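Local coordinates for protein exported gluconolactonase (Xanthomonas campestris pv. campestris, PDB 3DR2) that probably hydrolyses gluconolactone to gluconate in secondary glucose metabolism, as a calcium-binding six-bladed beta-propeller of the SMP-30 family, at residues 135-140 with 193-199; 168-172 with 183-189; 203-207 with 240-246; 215-219 with 230-235; 252-256 with 279-284. All blocks are in the same frame, centred on the assembly; numbering follows the deposited sequence.

Contact 1: 135-140 with 193-199; sequences DLIVAR and LAFSPDE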
# COMPACT_ATOMS: atom_id res chain seq x y z
N ASP A 135 -7.61 6.96 15.75
CA ASP A 135 -7.25 6.00 16.80
C ASP A 135 -8.40 5.92 17.80
O ASP A 135 -9.23 6.84 17.90
CB ASP A 135 -5.95 6.45 17.49
CG ASP A 135 -5.17 5.29 18.11
OD1 ASP A 135 -3.99 5.50 18.46
OD2 ASP A 135 -5.74 4.19 18.24
N LEU A 136 -8.48 4.81 18.54
CA LEU A 136 -9.56 4.64 19.51
C LEU A 136 -9.15 3.80 20.70
O LEU A 136 -8.15 3.08 20.66
CB LEU A 136 -10.78 4.00 18.84
CG LEU A 136 -10.79 2.49 18.58
CD1 LEU A 136 -12.08 2.12 17.87
CD2 LEU A 136 -9.58 2.08 17.75
N ILE A 137 -9.93 3.92 21.78
CA ILE A 137 -9.70 3.16 23.00
C ILE A 137 -11.07 2.83 23.58
O ILE A 137 -12.08 3.42 23.19
CB ILE A 137 -8.90 3.97 24.05
CG1 ILE A 137 -9.66 5.23 24.45
CG2 ILE A 137 -7.52 4.30 23.50
CD1 ILE A 137 -8.98 6.06 25.54
N VAL A 138 -11.10 1.87 24.49
CA VAL A 138 -12.35 1.48 25.13
C VAL A 138 -12.20 1.71 26.63
O VAL A 138 -11.28 1.18 27.25
CB VAL A 138 -12.66 -0.01 24.89
CG1 VAL A 138 -14.00 -0.36 25.51
CG2 VAL A 138 -12.67 -0.29 23.39
N ALA A 139 -13.09 2.52 27.20
CA ALA A 139 -13.04 2.81 28.63
C ALA A 139 -13.59 1.65 29.44
O ALA A 139 -14.22 0.74 28.90
CB ALA A 139 -13.84 4.08 28.93
N ARG A 140 -13.34 1.67 30.75
CA ARG A 140 -13.81 0.60 31.62
C ARG A 140 -15.33 0.42 31.58
O ARG A 140 -15.83 -0.67 31.85
CB ARG A 140 -13.35 0.85 33.06
CG ARG A 140 -11.93 0.39 33.33
CD ARG A 140 -11.66 0.32 34.83
NE ARG A 140 -11.43 1.63 35.41
CZ ARG A 140 -10.24 2.23 35.43
NH1 ARG A 140 -9.18 1.62 34.90
NH2 ARG A 140 -10.11 3.43 35.98
N LEU A 193 -4.60 8.65 21.70
CA LEU A 193 -5.29 8.94 22.95
C LEU A 193 -5.17 7.74 23.87
O LEU A 193 -4.96 6.62 23.41
CB LEU A 193 -6.77 9.26 22.71
CG LEU A 193 -7.74 8.11 22.41
CD1 LEU A 193 -9.18 8.60 22.52
CD2 LEU A 193 -7.46 7.56 21.02
N ALA A 194 -5.30 8.01 25.17
CA ALA A 194 -5.21 6.97 26.19
C ALA A 194 -5.58 7.55 27.56
O ALA A 194 -5.33 8.73 27.83
CB ALA A 194 -3.78 6.42 26.25
N PHE A 195 -6.18 6.72 28.40
CA PHE A 195 -6.56 7.13 29.75
C PHE A 195 -5.48 6.78 30.76
O PHE A 195 -4.68 5.88 30.53
CB PHE A 195 -7.83 6.39 30.21
CG PHE A 195 -9.10 7.11 29.89
CD1 PHE A 195 -10.00 6.59 28.97
CD2 PHE A 195 -9.41 8.31 30.53
CE1 PHE A 195 -11.19 7.24 28.70
CE2 PHE A 195 -10.60 8.97 30.26
CZ PHE A 195 -11.49 8.43 29.34
N SER A 196 -5.45 7.52 31.86
CA SER A 196 -4.51 7.23 32.93
C SER A 196 -5.13 6.00 33.60
O SER A 196 -6.31 5.70 33.36
CB SER A 196 -4.47 8.38 33.93
OG SER A 196 -5.76 8.64 34.44
N PRO A 197 -4.38 5.29 34.45
CA PRO A 197 -5.00 4.12 35.07
C PRO A 197 -6.31 4.40 35.81
O PRO A 197 -7.26 3.63 35.71
CB PRO A 197 -3.90 3.56 35.97
CG PRO A 197 -2.93 4.71 36.14
CD PRO A 197 -2.95 5.39 34.80
N ASP A 198 -6.38 5.51 36.54
CA ASP A 198 -7.60 5.84 37.28
C ASP A 198 -8.66 6.50 36.41
O ASP A 198 -9.74 6.85 36.88
CB ASP A 198 -7.28 6.73 38.49
CG ASP A 198 -6.75 8.10 38.09
OD1 ASP A 198 -6.43 8.89 39.01
OD2 ASP A 198 -6.66 8.40 36.88
N GLU A 199 -8.34 6.67 35.13
CA GLU A 199 -9.25 7.30 34.17
C GLU A 199 -9.66 8.73 34.53
O GLU A 199 -10.66 9.22 34.02
CB GLU A 199 -10.50 6.43 33.97
CG GLU A 199 -10.24 5.16 33.18
CD GLU A 199 -11.51 4.45 32.76
OE1 GLU A 199 -11.42 3.48 31.97
OE2 GLU A 199 -12.61 4.85 33.21
O HOH W 1 -2.91 6.23 20.91
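R140 and E199 hold one end of this contact. The backbone N of R140 donates to E199 OE1 at 2.9 Å, while its guanidinium straddles the carbonyl of P197 in the type I turn from S196 to E199, NH1 and NH2 each lying 2.9 Å from P197 O. The charge pairing is looser: R140 NE is 3.9 Å from E199 OE1, which sits well out of the guanidinium plane. At the other end, water 1 bridges the strands, donating to D135 OD1 (2.8 Å) and accepting from L193 N (3.1 Å). Between these polar ends lies an apolar middle. I137 reaches L193 (CG1 to CD1, 3.9 Å) and F195 (CD1 to CD1, 3.6 Å), and A139 CB touches F195 CE1 at 4.1 Å; W145 packs edge-to-face with F195. Strands 136-138 and 193-195, innermost in successive propeller blades, run 19° from parallel with axes 6.8 Å apart. At this separation they do not pair as a sheet; apolar side chains, a water and the R140 clasp on the turn join the two blades.

Contact 2: 168-172 with 183-189; sequences HHSVY and RMADLDH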
# COMPACT_ATOMS: atom_id res chain seq x y z
N HIS A 168 -14.79 20.74 12.62
CA HIS A 168 -14.00 20.50 13.81
C HIS A 168 -13.39 19.10 13.80
O HIS A 168 -13.95 18.18 13.18
CB HIS A 168 -14.88 20.68 15.06
CG HIS A 168 -16.20 19.96 14.98
ND1 HIS A 168 -16.35 18.65 15.38
CD2 HIS A 168 -17.41 20.36 14.53
CE1 HIS A 168 -17.60 18.27 15.17
NE2 HIS A 168 -18.26 19.29 14.66
N HIS A 169 -12.24 18.96 14.45
CA HIS A 169 -11.54 17.68 14.58
C HIS A 169 -11.75 17.38 16.05
O HIS A 169 -11.10 17.98 16.90
CB HIS A 169 -10.04 17.83 14.33
CG HIS A 169 -9.69 18.47 13.03
ND1 HIS A 169 -8.41 18.89 12.73
CD2 HIS A 169 -10.44 18.76 11.94
CE1 HIS A 169 -8.39 19.41 11.52
NE2 HIS A 169 -9.61 19.35 11.02
N SER A 170 -12.64 16.45 16.36
CA SER A 170 -12.94 16.19 17.76
C SER A 170 -12.55 14.84 18.33
O SER A 170 -12.18 13.91 17.60
CB SER A 170 -14.44 16.38 17.99
OG SER A 170 -14.87 17.63 17.48
N VAL A 171 -12.61 14.76 19.65
CA VAL A 171 -12.38 13.54 20.39
C VAL A 171 -13.82 13.22 20.77
O VAL A 171 -14.51 14.08 21.31
CB VAL A 171 -11.57 13.76 21.69
CG1 VAL A 171 -11.59 12.49 22.54
CG2 VAL A 171 -10.13 14.13 21.36
N TYR A 172 -14.28 12.02 20.44
CA TYR A 172 -15.66 11.65 20.74
C TYR A 172 -15.75 10.48 21.70
O TYR A 172 -14.81 9.70 21.87
CB TYR A 172 -16.41 11.24 19.47
CG TYR A 172 -16.56 12.31 18.42
CD1 TYR A 172 -15.58 12.51 17.46
CD2 TYR A 172 -17.71 13.10 18.37
CE1 TYR A 172 -15.75 13.46 16.45
CE2 TYR A 172 -17.89 14.05 17.38
CZ TYR A 172 -16.90 14.23 16.43
OH TYR A 172 -17.08 15.17 15.45
N ARG A 183 -19.60 14.81 21.37
CA ARG A 183 -18.48 15.65 20.98
C ARG A 183 -17.89 16.12 22.30
O ARG A 183 -18.48 16.96 22.99
CB ARG A 183 -18.99 16.81 20.15
CG ARG A 183 -17.97 17.84 19.71
CD ARG A 183 -18.67 18.90 18.89
NE ARG A 183 -17.84 20.05 18.58
CZ ARG A 183 -18.26 21.09 17.86
NH1 ARG A 183 -19.50 21.10 17.39
NH2 ARG A 183 -17.46 22.11 17.62
N MET A 184 -16.72 15.59 22.65
CA MET A 184 -16.10 15.91 23.93
C MET A 184 -15.09 17.05 23.93
O MET A 184 -14.86 17.70 24.96
CB MET A 184 -15.45 14.65 24.49
CG MET A 184 -16.34 13.42 24.40
SD MET A 184 -17.94 13.62 25.22
CE MET A 184 -17.38 14.23 26.79
N ALA A 185 -14.46 17.30 22.79
CA ALA A 185 -13.48 18.38 22.69
C ALA A 185 -13.03 18.54 21.25
O ALA A 185 -13.04 17.58 20.48
CB ALA A 185 -12.29 18.08 23.57
N ASP A 186 -12.64 19.76 20.89
CA ASP A 186 -12.16 20.01 19.55
C ASP A 186 -10.67 20.30 19.66
O ASP A 186 -10.24 21.02 20.57
CB ASP A 186 -12.88 21.20 18.91
CG ASP A 186 -14.39 21.03 18.88
OD1 ASP A 186 -14.87 19.88 18.75
OD2 ASP A 186 -15.10 22.05 18.96
N LEU A 187 -9.89 19.73 18.76
CA LEU A 187 -8.45 19.92 18.77
C LEU A 187 -7.93 20.15 17.35
O LEU A 187 -8.72 20.26 16.41
CB LEU A 187 -7.76 18.69 19.38
CG LEU A 187 -8.24 18.20 20.76
CD1 LEU A 187 -9.50 17.35 20.59
CD2 LEU A 187 -7.16 17.38 21.43
N ASP A 188 -6.62 20.23 17.21
CA ASP A 188 -6.01 20.43 15.90
C ASP A 188 -5.36 19.11 15.51
O ASP A 188 -4.28 18.78 15.99
CB ASP A 188 -4.93 21.52 15.97
CG ASP A 188 -4.50 22.01 14.60
OD1 ASP A 188 -4.77 21.32 13.60
OD2 ASP A 188 -3.88 23.09 14.54
N HIS A 189 -6.03 18.35 14.64
CA HIS A 189 -5.52 17.05 14.21
C HIS A 189 -5.27 16.11 15.38
O HIS A 189 -4.16 15.60 15.57
CB HIS A 189 -4.23 17.24 13.41
CG HIS A 189 -4.44 17.89 12.07
ND1 HIS A 189 -4.59 17.17 10.91
CD2 HIS A 189 -4.57 19.19 11.73
CE1 HIS A 189 -4.80 18.00 9.91
NE2 HIS A 189 -4.79 19.23 10.38
O HOH W 2 -11.34 21.16 15.84
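The guanidinium of R183 lies flat on the imidazole of H168, centres 3.6 Å apart and planes within 10°. R183 is held in this pose by a bidentate salt bridge to D186, with NE 3.0 Å from OD1 and NH2 2.7 Å from OD2. D186 OD1 also accepts from S170 OG at 2.6 Å, and S170 OG in turn accepts from H168 ND1 at 2.8 Å, so four side chains form one polar network along the sheet face of S170 and D186. Strands 169-172 and 183-187 are antiparallel and form the outer hairpin of a propeller blade, in which a classic beta bulge sets M184 and A185 both opposite V171. V171 N donates to A185 O and V171 O accepts from M184 N, each at 3.0 Å. Further along, L187 N meets H169 O at 2.8 Å, and water 2 links H169 N to L187 O, both at 2.8 Å. H169 also turns its edge to the face of H189, centroids 4.8 Å apart, while its ND1 accepts from H189 N at 3.1 Å. On the other face, V171 CG2 packs on L187 CD1 at 3.4 Å, next to V204 of the following blade.

Contact 3: 203-207 with 240-246; sequences YVSQT and LPDGFCV. With CA (calcium ion), chain D.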
# COMPACT_ATOMS: atom_id res chain seq x y z
N TYR A 203 -5.35 11.57 27.88
CA TYR A 203 -4.26 12.14 27.11
C TYR A 203 -4.63 12.03 25.64
O TYR A 203 -5.13 10.99 25.20
CB TYR A 203 -2.96 11.38 27.36
CG TYR A 203 -2.55 11.28 28.81
CD1 TYR A 203 -2.83 10.15 29.56
CD2 TYR A 203 -1.85 12.32 29.42
CE1 TYR A 203 -2.42 10.04 30.88
CE2 TYR A 203 -1.44 12.23 30.75
CZ TYR A 203 -1.73 11.08 31.47
OH TYR A 203 -1.31 10.97 32.78
N VAL A 204 -4.39 13.09 24.88
CA VAL A 204 -4.69 13.12 23.45
C VAL A 204 -3.59 13.88 22.75
O VAL A 204 -3.28 15.00 23.13
CB VAL A 204 -6.02 13.85 23.17
CG1 VAL A 204 -6.35 13.79 21.68
CG2 VAL A 204 -7.15 13.24 23.99
N SER A 205 -3.00 13.30 21.71
CA SER A 205 -1.95 14.03 21.01
C SER A 205 -2.56 14.82 19.86
O SER A 205 -3.63 14.47 19.35
CB SER A 205 -0.86 13.09 20.48
OG SER A 205 -1.34 12.24 19.46
N GLN A 206 -1.89 15.90 19.48
CA GLN A 206 -2.33 16.74 18.38
C GLN A 206 -1.13 16.80 17.45
O GLN A 206 -0.05 17.22 17.87
CB GLN A 206 -2.69 18.15 18.88
CG GLN A 206 -3.81 18.19 19.91
CD GLN A 206 -4.21 19.61 20.29
OE1 GLN A 206 -4.66 20.38 19.44
NE2 GLN A 206 -4.03 19.97 21.55
N THR A 207 -1.30 16.39 16.20
CA THR A 207 -0.18 16.37 15.27
C THR A 207 -0.45 17.06 13.94
O THR A 207 -0.46 16.42 12.89
CB THR A 207 0.25 14.91 14.98
OG1 THR A 207 -0.80 14.23 14.28
CG2 THR A 207 0.52 14.18 16.29
N LEU A 240 6.56 13.14 15.44
CA LEU A 240 5.21 13.31 15.96
C LEU A 240 4.80 12.28 17.00
O LEU A 240 5.07 11.09 16.85
CB LEU A 240 4.22 13.21 14.81
CG LEU A 240 4.47 14.05 13.56
CD1 LEU A 240 3.67 13.50 12.39
CD2 LEU A 240 4.13 15.49 13.84
N PRO A 241 4.15 12.74 18.08
CA PRO A 241 3.70 11.80 19.11
C PRO A 241 2.37 11.30 18.53
O PRO A 241 1.31 11.84 18.83
CB PRO A 241 3.53 12.68 20.34
CG PRO A 241 3.13 14.00 19.76
CD PRO A 241 4.04 14.13 18.56
N ASP A 242 2.47 10.30 17.65
CA ASP A 242 1.33 9.73 16.95
C ASP A 242 0.42 8.95 17.89
O ASP A 242 -0.54 9.48 18.43
CB ASP A 242 1.86 8.81 15.84
CG ASP A 242 0.88 8.62 14.71
OD1 ASP A 242 -0.32 8.42 14.98
OD2 ASP A 242 1.32 8.65 13.54
N GLY A 243 0.73 7.67 18.08
CA GLY A 243 -0.06 6.84 18.97
C GLY A 243 0.75 6.57 20.23
O GLY A 243 1.98 6.66 20.20
N PHE A 244 0.08 6.24 21.32
CA PHE A 244 0.77 5.97 22.57
C PHE A 244 -0.12 5.17 23.52
O PHE A 244 -1.31 5.00 23.27
CB PHE A 244 1.19 7.29 23.23
CG PHE A 244 0.05 8.27 23.39
CD1 PHE A 244 -0.81 8.18 24.48
CD2 PHE A 244 -0.15 9.27 22.45
CE1 PHE A 244 -1.87 9.08 24.62
CE2 PHE A 244 -1.21 10.17 22.58
CZ PHE A 244 -2.07 10.08 23.67
N CYS A 245 0.47 4.68 24.61
CA CYS A 245 -0.29 3.93 25.59
C CYS A 245 0.17 4.30 26.99
O CYS A 245 1.20 4.95 27.16
CB CYS A 245 -0.12 2.42 25.36
SG CYS A 245 1.56 1.79 25.60
N VAL A 246 -0.62 3.91 27.98
CA VAL A 246 -0.30 4.18 29.37
C VAL A 246 -0.32 2.87 30.14
O VAL A 246 -1.25 2.08 29.98
CB VAL A 246 -1.32 5.15 30.00
CG1 VAL A 246 -0.98 5.39 31.46
CG2 VAL A 246 -1.32 6.47 29.23
CA CA D . -2.53 7.55 14.67
O HOH W 3 -2.69 7.33 17.05
O HOH W 4 -2.30 7.87 12.16
O HOH W 5 -3.92 5.58 14.71
O HOH W 6 -0.93 5.89 15.50
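Y203 starts the contact with its side chain against the next blade: CB is 3.7 Å from F244 CE1, and CD1 is 4.0 Å from V246 CG2. The F244 ring presents its edge to the backbone here, CZ lying 3.5 Å from Y203 O and 4.0 Å from V204 N. V204 itself points away. S205 turns back toward the partner; its CB closes on F244 CE2 at 3.6 Å, and its hydroxyl OG, which takes the amide of G192 of the neighbouring strand, sits 2.8 Å from P241 O and 3.1 Å from D242 O. Q206 again points away, and T207 ends the walk with CG2 at 3.5 Å from P241 O and CB at 4.1 Å from L240 CD2. P241 is the centre of an inverse gamma turn, directly followed by D242, whose OD1 binds the calcium ion at 2.4 Å. Waters 3 to 6, at 2.4 to 2.5 Å from the ion, and E48, N134 and N191 complete its shell. The metal site thus lies at the head of an inner strand, where the chain enters a new blade. Strand 203-206 is paired on its two edges with strands 190-195 and 216-223 of its own blade, while strand 244-246, paired with 252-254, opens the next; their axes, 9.1 Å apart at closest, are bridged by side chains.

Contact 4: 215-219 with 230-235; sequences VEITA and RRHFAS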
# COMPACT_ATOMS: atom_id res chain seq x y z
N VAL A 215 2.41 20.70 18.14
CA VAL A 215 2.51 19.25 18.02
C VAL A 215 2.83 18.84 19.45
O VAL A 215 3.90 19.17 19.97
CB VAL A 215 3.66 18.81 17.10
CG1 VAL A 215 3.85 17.30 17.20
CG2 VAL A 215 3.36 19.19 15.66
N GLU A 216 1.91 18.13 20.10
CA GLU A 216 2.12 17.77 21.49
C GLU A 216 1.15 16.70 21.96
O GLU A 216 0.27 16.25 21.23
CB GLU A 216 1.87 19.01 22.36
CG GLU A 216 0.40 19.47 22.28
CD GLU A 216 0.05 20.61 23.23
OE1 GLU A 216 -0.94 20.47 23.97
OE2 GLU A 216 0.76 21.63 23.23
N ILE A 217 1.35 16.29 23.21
CA ILE A 217 0.47 15.35 23.86
C ILE A 217 -0.23 16.27 24.85
O ILE A 217 0.43 16.96 25.65
CB ILE A 217 1.22 14.25 24.64
CG1 ILE A 217 2.01 13.37 23.66
CG2 ILE A 217 0.21 13.40 25.41
CD1 ILE A 217 2.77 12.25 24.34
N THR A 218 -1.55 16.30 24.78
CA THR A 218 -2.36 17.16 25.63
C THR A 218 -3.07 16.32 26.68
O THR A 218 -3.42 15.17 26.44
CB THR A 218 -3.40 17.91 24.79
OG1 THR A 218 -2.76 18.49 23.65
CG2 THR A 218 -4.07 19.00 25.60
N ALA A 219 -3.30 16.90 27.86
CA ALA A 219 -3.98 16.19 28.93
C ALA A 219 -5.28 16.92 29.28
O ALA A 219 -5.33 18.14 29.30
CB ALA A 219 -3.09 16.09 30.15
N ARG A 230 -7.87 21.69 30.08
CA ARG A 230 -6.98 21.34 28.98
C ARG A 230 -5.58 21.88 29.29
O ARG A 230 -5.44 23.03 29.73
CB ARG A 230 -7.52 21.98 27.70
CG ARG A 230 -6.88 21.59 26.40
CD ARG A 230 -7.85 22.02 25.31
NE ARG A 230 -7.45 21.67 23.96
CZ ARG A 230 -8.30 21.62 22.94
NH1 ARG A 230 -9.59 21.89 23.14
NH2 ARG A 230 -7.87 21.32 21.72
N ARG A 231 -4.55 21.07 29.06
CA ARG A 231 -3.19 21.49 29.35
C ARG A 231 -2.16 20.68 28.56
O ARG A 231 -2.40 19.53 28.20
CB ARG A 231 -2.90 21.33 30.84
CG ARG A 231 -3.14 19.91 31.32
CD ARG A 231 -2.96 19.77 32.82
NE ARG A 231 -3.15 18.39 33.26
CZ ARG A 231 -4.32 17.76 33.30
NH1 ARG A 231 -5.44 18.37 32.92
NH2 ARG A 231 -4.38 16.51 33.74
N HIS A 232 -1.00 21.29 28.31
CA HIS A 232 0.07 20.62 27.61
C HIS A 232 0.69 19.61 28.57
O HIS A 232 0.98 19.94 29.71
CB HIS A 232 1.13 21.63 27.17
CG HIS A 232 2.41 21.01 26.69
ND1 HIS A 232 3.38 20.54 27.54
CD2 HIS A 232 2.87 20.77 25.43
CE1 HIS A 232 4.39 20.06 26.84
NE2 HIS A 232 4.11 20.19 25.56
N PHE A 233 0.87 18.37 28.10
CA PHE A 233 1.44 17.34 28.94
C PHE A 233 2.90 17.07 28.59
O PHE A 233 3.76 17.02 29.47
CB PHE A 233 0.64 16.04 28.83
CG PHE A 233 1.28 14.86 29.51
CD1 PHE A 233 1.98 13.91 28.77
CD2 PHE A 233 1.23 14.73 30.90
CE1 PHE A 233 2.61 12.83 29.40
CE2 PHE A 233 1.85 13.65 31.54
CZ PHE A 233 2.54 12.71 30.79
N ALA A 234 3.19 16.91 27.30
CA ALA A 234 4.56 16.66 26.90
C ALA A 234 4.78 16.81 25.40
O ALA A 234 3.83 16.77 24.62
CB ALA A 234 5.01 15.27 27.34
N SER A 235 6.04 17.00 25.03
CA SER A 235 6.43 17.11 23.64
C SER A 235 7.50 16.05 23.47
O SER A 235 8.32 15.86 24.37
CB SER A 235 7.05 18.49 23.34
OG SER A 235 6.11 19.53 23.53
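Strands 216-219 and 230-234 pair antiparallel as the outer hairpin of a propeller blade, their axes approaching to 4.4 Å with directions 134° apart. A219 and R231 form a regular hydrogen-bonded pair: A219 N donates to R231 O at 2.8 Å, and R231 N returns a bond to A219 O at 3.0 Å. Further along, the register slips by one residue in a classic beta bulge, where F233 and A234 both face I217. The carbonyl I217 O takes both of their amides, F233 N at 2.9 Å and A234 N at 3.2 Å, while I217 N donates to A234 O at 2.9 Å. The bulge residue F233 has a phi/psi of -103/-49, well off the extended conformation, and its side chain turns toward strand 216-219. There F233 CD1 packs on I217 CG2 at 3.8 Å and its CB on A219 CB at 4.0 Å; beyond, its ring meets Y203 edge-to-face and touches L252 of the next blade. The R231 guanidinium has A219 O over one face, with CZ 3.8 Å from A219 CB, and R231 NH1 bonds to D229 O. Where I217 and A219 supply apolar surface, E216 and T218 are polar: T218 OG1 donates to E216 OE1 at 2.7 Å. E216 OE2 lies 3.2 Å from H232 CD2, near the ring plane, and H232 NE2 is hydrogen-bonded to S235 OG at 2.9 Å.

Contact 5: 252-256 with 279-284; sequences LWSSS and ASNCTF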
# COMPACT_ATOMS: atom_id res chain seq x y z
N LEU A 252 3.48 6.98 30.48
CA LEU A 252 2.97 7.08 29.13
C LEU A 252 4.10 6.78 28.14
O LEU A 252 5.13 7.47 28.12
CB LEU A 252 2.40 8.49 28.89
CG LEU A 252 1.64 8.73 27.58
CD1 LEU A 252 0.69 9.90 27.76
CD2 LEU A 252 2.62 9.00 26.46
N TRP A 253 3.92 5.73 27.36
CA TRP A 253 4.89 5.30 26.36
C TRP A 253 4.37 5.80 25.02
O TRP A 253 3.33 5.34 24.54
CB TRP A 253 5.01 3.77 26.34
CG TRP A 253 5.37 3.18 27.69
CD1 TRP A 253 4.69 3.34 28.86
CD2 TRP A 253 6.50 2.34 27.99
NE1 TRP A 253 5.33 2.66 29.88
CE2 TRP A 253 6.44 2.04 29.37
CE3 TRP A 253 7.56 1.82 27.23
CZ2 TRP A 253 7.40 1.24 30.01
CZ3 TRP A 253 8.51 1.02 27.86
CH2 TRP A 253 8.42 0.74 29.24
N SER A 254 5.10 6.74 24.43
CA SER A 254 4.67 7.34 23.17
C SER A 254 5.58 7.15 21.98
O SER A 254 6.81 7.13 22.11
CB SER A 254 4.47 8.84 23.39
OG SER A 254 4.16 9.49 22.17
N SER A 255 4.97 7.04 20.81
CA SER A 255 5.73 6.91 19.58
C SER A 255 6.34 8.27 19.28
O SER A 255 5.94 9.29 19.84
CB SER A 255 4.80 6.51 18.43
OG SER A 255 3.80 7.51 18.23
N SER A 256 7.34 8.27 18.40
CA SER A 256 8.01 9.49 17.96
C SER A 256 8.78 9.15 16.70
O SER A 256 8.80 7.99 16.27
CB SER A 256 8.95 10.04 19.04
OG SER A 256 10.06 9.19 19.24
N ALA A 279 8.27 5.53 14.38
CA ALA A 279 7.30 4.68 15.06
C ALA A 279 5.95 5.39 15.02
O ALA A 279 5.87 6.59 15.28
CB ALA A 279 7.72 4.44 16.51
N SER A 280 4.90 4.65 14.70
CA SER A 280 3.56 5.23 14.60
C SER A 280 2.64 4.99 15.79
O SER A 280 1.71 5.76 16.03
CB SER A 280 2.86 4.68 13.35
OG SER A 280 2.59 3.29 13.51
N ASN A 281 2.89 3.92 16.55
CA ASN A 281 2.02 3.61 17.67
C ASN A 281 2.66 2.51 18.52
O ASN A 281 3.69 1.95 18.15
CB ASN A 281 0.68 3.10 17.12
CG ASN A 281 -0.50 3.48 18.00
OD1 ASN A 281 -0.45 3.36 19.21
ND2 ASN A 281 -1.59 3.92 17.36
N CYS A 282 2.07 2.24 19.67
CA CYS A 282 2.58 1.18 20.53
C CYS A 282 1.52 0.76 21.54
O CYS A 282 0.56 1.50 21.79
CB CYS A 282 3.87 1.60 21.25
SG CYS A 282 3.75 3.03 22.38
N THR A 283 1.69 -0.43 22.10
CA THR A 283 0.74 -0.95 23.08
C THR A 283 1.41 -2.11 23.81
O THR A 283 2.43 -2.62 23.36
CB THR A 283 -0.56 -1.45 22.38
OG1 THR A 283 -1.63 -1.53 23.34
CG2 THR A 283 -0.34 -2.83 21.76
N PHE A 284 0.85 -2.49 24.95
CA PHE A 284 1.39 -3.61 25.72
C PHE A 284 0.46 -4.79 25.60
O PHE A 284 -0.69 -4.65 25.18
CB PHE A 284 1.49 -3.27 27.21
CG PHE A 284 2.70 -2.47 27.58
CD1 PHE A 284 2.64 -1.09 27.65
CD2 PHE A 284 3.90 -3.11 27.85
CE1 PHE A 284 3.77 -0.35 28.01
CE2 PHE A 284 5.03 -2.38 28.21
CZ PHE A 284 4.96 -1.00 28.29
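Aromatic packing dominates one end, where the F284 ring points its edge at the face of W253. The planes stand at 90°, the centroid of the indole five-membered ring is 4.9 Å from that of the phenyl, and W253 CE2 comes to 3.5 Å of F284 CZ. W253 NE1 meanwhile bonds to D247. Sulfur fills the middle: C282 SG sits 3.2 Å from W253 O and 4.2 Å from W253 CB. These contacts join two blades of the propeller, for strand 252-254 is second in its sheet and strand 281-284 is the innermost of the next. That last blade is closed by N-terminal strand 38-41, the velcro-like ring closure familiar from beta-propellers. Hydrogen bonding between the segments is confined to the opposite end, where A279 N donates to S256 O at 3.1 Å. Close by, S255 CB packs 3.3 Å from A279 O and 4.1 Å from A279 CB, while S255 OG bonds to G243. Polar links within and beyond the segments set the start of strand 281-284: a classic beta bulge makes S280 and N281 both face T294, N281 OD1 accepts from C282 N at 2.8 Å, and N281 ND2 bonds to D135 and to the calcium ligand E48.

In the fold
Contacts 1, 3 and 5 join successive propeller blades, whereas contacts 2 and 4 are outer hairpins within single blades. Contact 2 is nested inside the loop closed by contact 1, and contact 4 inside that of contact 3; contact 5 follows. Contacts 3 and 5 lie closest, centres about 8 Å apart, sharing the sheet of strands 244-246 and 252-254. Contacts 3 and 4 follow at about 9 Å, through neighbouring strands 201-206 and 216-223. Contacts 2 and 5, about 21 Å apart between centres, do not touch. D135 of contact 1 bonds to N281 of contact 5 near the calcium ion bound by D242 of contact 3, so the three blade junctions converge on the central metal site.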